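Local coordinates for anthranilate synthase component I (Streptococcus pneumoniae serotype 4, PDB 5KCK), which belongs to the anthranilate synthase component family (the larger chain) and has the mixed helix and antiparallel-sheet architecture of chorismate-binding enzymes, at residues F193-I204 with I427-Y437. Sequence-based numbering, arbitrary orientation.
Sequences FEGMVETARDLI and IVYDSIAQNEY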
loop_
_atom_site.group_PDB
_atom_site.type_symbol
_atom_site.label_atom_id
_atom_site.label_comp_id
_atom_site.label_asym_id
_atom_site.label_seq_id
_atom_site.Cartn_x
_atom_site.Cartn_y
_atom_site.Cartn_z
ATOM N N PHE A 193 12.892 -25.270 32.351
ATOM C CA PHE A 193 12.370 -23.912 32.226
ATOM C C PHE A 193 11.337 -23.627 33.305
ATOM O O PHE A 193 11.318 -22.537 33.887
ATOM C CB PHE A 193 11.761 -23.684 30.841
ATOM C CG PHE A 193 11.272 -22.276 30.622
ATOM C CD1 PHE A 193 12.171 -21.237 30.420
ATOM C CD2 PHE A 193 9.914 -21.986 30.635
ATOM C CE1 PHE A 193 11.728 -19.931 30.226
ATOM C CE2 PHE A 193 9.463 -20.690 30.445
ATOM C CZ PHE A 193 10.374 -19.659 30.236
ATOM N N GLU A 194 10.471 -24.600 33.593
ATOM C CA GLU A 194 9.469 -24.391 34.630
ATOM C C GLU A 194 10.116 -24.239 35.999
ATOM O O GLU A 194 9.605 -23.496 36.842
ATOM C CB GLU A 194 8.461 -25.537 34.609
ATOM C CG GLU A 194 7.717 -25.644 33.282
ATOM C CD GLU A 194 6.745 -26.804 33.236
ATOM O OE1 GLU A 194 5.554 -26.592 33.542
ATOM O OE2 GLU A 194 7.172 -27.927 32.896
ATOM N N GLY A 195 11.249 -24.906 36.227
ATOM C CA GLY A 195 11.995 -24.676 37.453
ATOM C C GLY A 195 12.615 -23.290 37.520
ATOM O O GLY A 195 12.692 -22.689 38.595
HETATM N N MSE A 196 13.078 -22.767 36.386
HETATM C CA MSE A 196 13.605 -21.401 36.338
HETATM C C MSE A 196 12.516 -20.384 36.648
HETATM O O MSE A 196 12.734 -19.461 37.426
HETATM C CB MSE A 196 14.207 -21.074 34.973
HETATM C CG MSE A 196 15.370 -21.937 34.546
HETATM SE SE MSE A 196 15.819 -21.562 32.679
HETATM C CE MSE A 196 17.129 -22.976 32.391
ATOM N N VAL A 197 11.353 -20.550 36.009
ATOM C CA VAL A 197 10.198 -19.710 36.312
ATOM C C VAL A 197 9.902 -19.744 37.806
ATOM O O VAL A 197 9.682 -18.705 38.440
ATOM C CB VAL A 197 8.975 -20.155 35.491
ATOM C CG1 VAL A 197 7.735 -19.370 35.919
ATOM C CG2 VAL A 197 9.245 -19.991 34.005
ATOM N N GLU A 198 9.913 -20.947 38.390
ATOM C CA GLU A 198 9.636 -21.093 39.816
ATOM C C GLU A 198 10.656 -20.335 40.657
ATOM O O GLU A 198 10.296 -19.637 41.612
ATOM C CB GLU A 198 9.620 -22.579 40.191
ATOM C CG GLU A 198 9.671 -22.852 41.691
ATOM C CD GLU A 198 11.004 -23.438 42.153
ATOM O OE1 GLU A 198 11.767 -23.948 41.301
ATOM O OE2 GLU A 198 11.286 -23.390 43.372
ATOM N N THR A 199 11.940 -20.473 40.318
ATOM C CA THR A 199 12.994 -19.783 41.053
ATOM C C THR A 199 12.808 -18.272 40.986
ATOM O O THR A 199 12.878 -17.576 42.006
ATOM C CB THR A 199 14.357 -20.189 40.490
ATOM O OG1 THR A 199 14.494 -21.614 40.559
ATOM C CG2 THR A 199 15.483 -19.545 41.268
ATOM N N ALA A 200 12.555 -17.750 39.782
ATOM C CA ALA A 200 12.317 -16.320 39.623
ATOM C C ALA A 200 11.050 -15.889 40.349
ATOM O O ALA A 200 11.029 -14.837 41.002
ATOM C CB ALA A 200 12.236 -15.958 38.138
ATOM N N ARG A 201 9.985 -16.691 40.255
ATOM C CA ARG A 201 8.752 -16.363 40.964
ATOM C C ARG A 201 9.009 -16.223 42.461
ATOM O O ARG A 201 8.564 -15.258 43.088
ATOM C CB ARG A 201 7.681 -17.423 40.703
ATOM C CG ARG A 201 6.285 -16.988 41.129
ATOM C CD ARG A 201 5.311 -18.148 41.224
ATOM N NE ARG A 201 5.676 -19.062 42.299
ATOM C CZ ARG A 201 6.003 -20.338 42.121
ATOM N NH1 ARG A 201 5.996 -20.868 40.905
ATOM N NH2 ARG A 201 6.329 -21.087 43.166
ATOM N N ASP A 202 9.754 -17.168 43.041
ATOM C CA ASP A 202 10.018 -17.126 44.474
ATOM C C ASP A 202 10.828 -15.897 44.857
ATOM O O ASP A 202 10.586 -15.297 45.912
ATOM C CB ASP A 202 10.741 -18.396 44.918
ATOM C CG ASP A 202 9.832 -19.605 44.936
ATOM O OD1 ASP A 202 8.599 -19.418 44.835
ATOM O OD2 ASP A 202 10.350 -20.737 45.064
ATOM N N LEU A 203 11.806 -15.518 44.027
ATOM C CA LEU A 203 12.569 -14.301 44.297
ATOM C C LEU A 203 11.657 -13.087 44.338
ATOM O O LEU A 203 11.773 -12.242 45.233
ATOM C CB LEU A 203 13.653 -14.106 43.242
ATOM C CG LEU A 203 14.835 -15.069 43.272
ATOM C CD1 LEU A 203 15.602 -14.986 41.963
ATOM C CD2 LEU A 203 15.730 -14.738 44.446
ATOM N N ILE A 204 10.734 -12.992 43.379
ATOM C CA ILE A 204 9.780 -11.890 43.339
ATOM C C ILE A 204 8.925 -11.871 44.603
ATOM O O ILE A 204 8.667 -10.803 45.176
ATOM C CB ILE A 204 8.931 -11.987 42.056
ATOM C CG1 ILE A 204 9.814 -11.748 40.824
ATOM C CG2 ILE A 204 7.771 -11.006 42.071
ATOM C CD1 ILE A 204 9.144 -12.064 39.504
ATOM N N ILE A 427 7.872 -12.903 34.014
ATOM C CA ILE A 427 7.495 -13.622 35.225
ATOM C C ILE A 427 7.127 -12.613 36.301
ATOM O O ILE A 427 7.860 -11.643 36.540
ATOM C CB ILE A 427 8.634 -14.540 35.692
ATOM C CG1 ILE A 427 9.155 -15.385 34.526
ATOM C CG2 ILE A 427 8.171 -15.400 36.873
ATOM C CD1 ILE A 427 8.065 -16.119 33.749
ATOM N N VAL A 428 5.980 -12.833 36.941
ATOM C CA VAL A 428 5.526 -11.992 38.041
ATOM C C VAL A 428 5.170 -12.886 39.220
ATOM O O VAL A 428 5.398 -14.100 39.188
ATOM C CB VAL A 428 4.335 -11.109 37.626
ATOM C CG1 VAL A 428 4.813 -9.959 36.778
ATOM C CG2 VAL A 428 3.292 -11.935 36.881
ATOM N N TYR A 429 4.595 -12.292 40.268
ATOM C CA TYR A 429 4.446 -13.015 41.525
ATOM C C TYR A 429 3.431 -14.151 41.423
ATOM O O TYR A 429 3.566 -15.157 42.127
ATOM C CB TYR A 429 4.065 -12.041 42.641
ATOM C CG TYR A 429 2.629 -11.572 42.621
ATOM C CD1 TYR A 429 2.252 -10.452 41.893
ATOM C CD2 TYR A 429 1.651 -12.240 43.353
ATOM C CE1 TYR A 429 0.939 -10.016 41.883
ATOM C CE2 TYR A 429 0.338 -11.813 43.347
ATOM C CZ TYR A 429 -0.013 -10.700 42.614
ATOM O OH TYR A 429 -1.324 -10.276 42.615
ATOM N N ASP A 430 2.421 -14.022 40.560
ATOM C CA ASP A 430 1.402 -15.053 40.391
ATOM C C ASP A 430 1.531 -15.789 39.057
ATOM O O ASP A 430 0.529 -16.229 38.489
ATOM C CB ASP A 430 0.002 -14.453 40.542
ATOM C CG ASP A 430 -0.280 -13.344 39.540
ATOM O OD1 ASP A 430 0.684 -12.734 39.023
ATOM O OD2 ASP A 430 -1.476 -13.073 39.282
ATOM N N SER A 431 2.753 -15.942 38.549
ATOM C CA SER A 431 2.954 -16.662 37.298
ATOM C C SER A 431 2.731 -18.159 37.495
ATOM O O SER A 431 3.105 -18.731 38.521
ATOM C CB SER A 431 4.365 -16.416 36.746
ATOM O OG SER A 431 4.458 -15.183 36.046
ATOM N N ILE A 432 2.114 -18.789 36.501
ATOM C CA ILE A 432 1.972 -20.241 36.444
ATOM C C ILE A 432 3.012 -20.764 35.465
ATOM O O ILE A 432 3.010 -20.388 34.286
ATOM C CB ILE A 432 0.558 -20.652 36.016
ATOM C CG1 ILE A 432 -0.478 -20.035 36.952
ATOM C CG2 ILE A 432 0.434 -22.170 35.973
ATOM C CD1 ILE A 432 -1.865 -19.991 36.364
ATOM N N ALA A 433 3.893 -21.641 35.950
ATOM C CA ALA A 433 5.072 -22.021 35.177
ATOM C C ALA A 433 4.690 -22.681 33.857
ATOM O O ALA A 433 5.329 -22.437 32.826
ATOM C CB ALA A 433 5.959 -22.949 36.006
ATOM N N GLN A 434 3.650 -23.518 33.872
ATOM C CA GLN A 434 3.217 -24.203 32.658
ATOM C C GLN A 434 2.683 -23.217 31.628
ATOM O O GLN A 434 2.963 -23.351 30.430
ATOM C CB GLN A 434 2.155 -25.253 33.002
ATOM C CG GLN A 434 1.555 -25.955 31.798
ATOM C CD GLN A 434 2.571 -26.789 31.038
ATOM O OE1 GLN A 434 3.391 -27.488 31.635
ATOM N NE2 GLN A 434 2.522 -26.716 29.712
ATOM N N ASN A 435 1.908 -22.223 32.073
ATOM C CA ASN A 435 1.413 -21.202 31.155
ATOM C C ASN A 435 2.558 -20.422 30.521
ATOM O O ASN A 435 2.512 -20.096 29.332
ATOM C CB ASN A 435 0.466 -20.249 31.883
ATOM C CG ASN A 435 -0.791 -20.934 32.365
ATOM O OD1 ASN A 435 -0.904 -22.159 32.313
ATOM N ND2 ASN A 435 -1.747 -20.146 32.849
ATOM N N GLU A 436 3.597 -20.116 31.297
ATOM C CA GLU A 436 4.699 -19.326 30.765
ATOM C C GLU A 436 5.608 -20.143 29.852
ATOM O O GLU A 436 6.204 -19.588 28.921
ATOM C CB GLU A 436 5.497 -18.709 31.913
ATOM C CG GLU A 436 4.641 -18.014 32.967
ATOM C CD GLU A 436 4.037 -16.683 32.516
ATOM O OE1 GLU A 436 3.839 -15.806 33.392
ATOM O OE2 GLU A 436 3.752 -16.505 31.310
ATOM N N TYR A 437 5.740 -21.448 30.101
ATOM C CA TYR A 437 6.411 -22.304 29.131
ATOM C C TYR A 437 5.667 -22.295 27.803
ATOM O O TYR A 437 6.282 -22.173 26.736
ATOM C CB TYR A 437 6.526 -23.732 29.668
ATOM C CG TYR A 437 6.826 -24.750 28.593
ATOM C CD1 TYR A 437 8.114 -24.911 28.104
ATOM C CD2 TYR A 437 5.818 -25.550 28.063
ATOM C CE1 TYR A 437 8.396 -25.842 27.117
ATOM C CE2 TYR A 437 6.085 -26.478 27.084
ATOM C CZ TYR A 437 7.374 -26.623 26.611
ATOM O OH TYR A 437 7.638 -27.551 25.631
#
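Val197 sits between Ile427 and Ala433, and this small apolar cluster joins helix 190-205 to the link between strand 418-427 and helix 433-446. Branching at CB suits Val197 to meet two neighbours at once: its CG1, set anti to the backbone N (chi1 174°), lies 3.9 Å from CD1 of Ile427 and 3.8 Å from CA of Ala433. Ala433 suits the close passage of the two helices: its CB rests 3.8 Å from the carbonyl O of Glu194, where the short side chain lets the backbones approach. Further toward the helix start, CD2 of Phe193 packs 3.9 Å from CB of Tyr437; within the same helix, CG2 of Val197 lies over the rim of one face of the Phe193 ring. At the other end the branched Ile204 reaches two residues, CD1 pressing on the backbone of Ile427 and CG2 meeting CB of Tyr429 at 3.9 Å. Arg201 is long enough to lay its aliphatic part over the turn, CG 3.4 Å from the carbonyl O of Tyr429, while its charge stays with its own helix: the bend at chi3 (66°) helps bring NH2 into a salt bridge with OD1 of Asp202.

Behind this layer, the Ser431 hydroxyl can accept and donate together. Its OG accepts a nearly straight bond from N of Val428 (2.9 Å, 174°) and donates to OE1 of Glu436 (2.8 Å), on that oxygen's anti lone pair, bracing the type I turn 428-431 against the following helix. Leu214 of strand 211-221 touches both Ala200 and Ile427. The whole is a helix packed across a strand-turn-helix connection, at a helix-on-sheet layer of the chorismate-binding fold.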